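Local coordinates for penicillin-binding protein activator LpoA (Escherichia coli, PDB 6DR3) that stimulates the transpeptidase activity of the peptidoglycan synthase PBP1a, as an outer-membrane lipoprotein whose TPR-like amino-terminal domain is the part crystallised here, at residues A147-A151 with P213-V217. Coordinates in Å, arbitrary orientation, origin at the centre of the assembly. Residues are numbered along the deposited sequence.
Sequences ATWQA and PTQLV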
loop_
_atom_site.group_PDB
_atom_site.type_symbol
_atom_site.label_atom_id
_atom_site.label_comp_id
_atom_site.label_asym_id
_atom_site.label_seq_id
_atom_site.Cartn_x
_atom_site.Cartn_y
_atom_site.Cartn_z
ATOM N N ALA A 147 -0.706 5.747 8.952
ATOM C CA ALA A 147 -1.920 4.943 8.856
ATOM C C ALA A 147 -1.861 3.756 9.806
ATOM O O ALA A 147 -2.867 3.405 10.433
ATOM C CB ALA A 147 -2.127 4.473 7.417
ATOM N N THR A 148 -0.691 3.124 9.926
ATOM C CA THR A 148 -0.530 2.048 10.897
ATOM C C THR A 148 -0.834 2.541 12.305
ATOM O O THR A 148 -1.491 1.844 13.087
ATOM C CB THR A 148 0.890 1.477 10.828
ATOM O OG1 THR A 148 1.192 1.080 9.484
ATOM C CG2 THR A 148 1.031 0.269 11.749
ATOM N N TRP A 149 -0.375 3.748 12.645
ATOM C CA TRP A 149 -0.608 4.252 13.993
ATOM C C TRP A 149 -2.079 4.576 14.223
ATOM O O TRP A 149 -2.619 4.279 15.295
ATOM C CB TRP A 149 0.245 5.487 14.270
ATOM C CG TRP A 149 0.026 5.963 15.664
ATOM C CD1 TRP A 149 -0.538 7.141 16.058
ATOM C CD2 TRP A 149 0.325 5.239 16.862
ATOM N NE1 TRP A 149 -0.592 7.203 17.430
ATOM C CE2 TRP A 149 -0.068 6.047 17.946
ATOM C CE3 TRP A 149 0.898 3.989 17.123
ATOM C CZ2 TRP A 149 0.093 5.644 19.269
ATOM C CZ3 TRP A 149 1.058 3.595 18.437
ATOM C CH2 TRP A 149 0.658 4.419 19.494
ATOM N N GLN A 150 -2.747 5.191 13.244
ATOM C CA GLN A 150 -4.163 5.492 13.429
ATOM C C GLN A 150 -4.959 4.221 13.685
ATOM O O GLN A 150 -5.851 4.200 14.541
ATOM C CB GLN A 150 -4.729 6.237 12.219
ATOM C CG GLN A 150 -6.247 6.444 12.319
ATOM C CD GLN A 150 -6.805 7.390 11.274
ATOM O OE1 GLN A 150 -7.692 7.023 10.501
ATOM N NE2 GLN A 150 -6.307 8.618 11.259
ATOM N N ALA A 151 -4.653 3.147 12.951
ATOM C CA ALA A 151 -5.348 1.884 13.171
ATOM C C ALA A 151 -5.104 1.364 14.581
ATOM O O ALA A 151 -6.025 0.861 15.235
ATOM C CB ALA A 151 -4.904 0.853 12.133
ATOM N N PRO A 213 5.542 7.863 14.102
ATOM C CA PRO A 213 4.265 8.380 13.610
ATOM C C PRO A 213 4.145 9.872 13.891
ATOM O O PRO A 213 4.436 10.334 14.998
ATOM C CB PRO A 213 3.226 7.568 14.387
ATOM C CG PRO A 213 3.924 6.304 14.744
ATOM C CD PRO A 213 5.360 6.679 14.964
ATOM N N THR A 214 3.727 10.618 12.871
ATOM C CA THR A 214 3.554 12.060 13.016
ATOM C C THR A 214 2.678 12.393 14.217
ATOM O O THR A 214 2.910 13.390 14.910
ATOM C CB THR A 214 2.951 12.634 11.732
ATOM O OG1 THR A 214 3.854 12.412 10.642
ATOM C CG2 THR A 214 2.677 14.132 11.868
ATOM N N GLN A 215 1.664 11.567 14.479
ATOM C CA GLN A 215 0.727 11.857 15.558
ATOM C C GLN A 215 1.416 11.842 16.916
ATOM O O GLN A 215 0.956 12.509 17.850
ATOM C CB GLN A 215 -0.426 10.853 15.536
ATOM C CG GLN A 215 -1.155 10.762 14.198
ATOM C CD GLN A 215 -0.596 9.676 13.293
ATOM O OE1 GLN A 215 0.618 9.486 13.205
ATOM N NE2 GLN A 215 -1.485 8.952 12.620
ATOM N N LEU A 216 2.510 11.094 17.048
ATOM C CA LEU A 216 3.229 11.012 18.314
ATOM C C LEU A 216 4.328 12.056 18.446
ATOM O O LEU A 216 4.773 12.328 19.568
ATOM C CB LEU A 216 3.835 9.614 18.483
ATOM C CG LEU A 216 2.818 8.473 18.582
ATOM C CD1 LEU A 216 3.516 7.120 18.590
ATOM C CD2 LEU A 216 1.946 8.634 19.820
ATOM N N VAL A 217 4.775 12.647 17.341
ATOM C CA VAL A 217 5.780 13.706 17.394
ATOM C C VAL A 217 5.132 15.069 17.589
ATOM O O VAL A 217 5.545 15.849 18.451
ATOM C CB VAL A 217 6.646 13.671 16.116
ATOM C CG1 VAL A 217 7.664 14.811 16.114
ATOM C CG2 VAL A 217 7.353 12.330 15.987
HETATM O O HOH W 1 -4.350 9.690 12.714
#
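In the all-helical, TPR-like amino-terminal domain of LpoA, the short C-terminal helix 214-217 folds back against helix 138-153, and Trp149 contributes the largest share of the buried surface, 106 of 248 Å². Its indole, set by a t chi1, reaches out from the helix to meet three residues of 213-217. Leu216 lies over one face of the six-membered ring in a CH-pi contact, with CD1 3.8 Å from the ring centroid and only 13° off the ring normal, while its CD2 comes within 3.6 Å of Trp149 CZ2. At the base of the indole, Trp149 CB touches CB of Pro213, the N-cap residue of the short helix, at 3.6 Å. Leu178 of helix 170-185 touches both Trp149 and Leu216, and Trp182 packs edge-to-face with the indole, so the last helix joins an apolar cluster shared by three helices. Gln215 borders this cluster on its polar side: its CB lies 3.8 Å from Trp149 CD1, and its amide turns back to donate a hydrogen bond from NE2 to the backbone O of Asp146. Gln215 NE2 also donates to a water oxygen 3.0 Å away, and the same oxygen accepts a hydrogen bond from Gln150 NE2 at 2.7 Å.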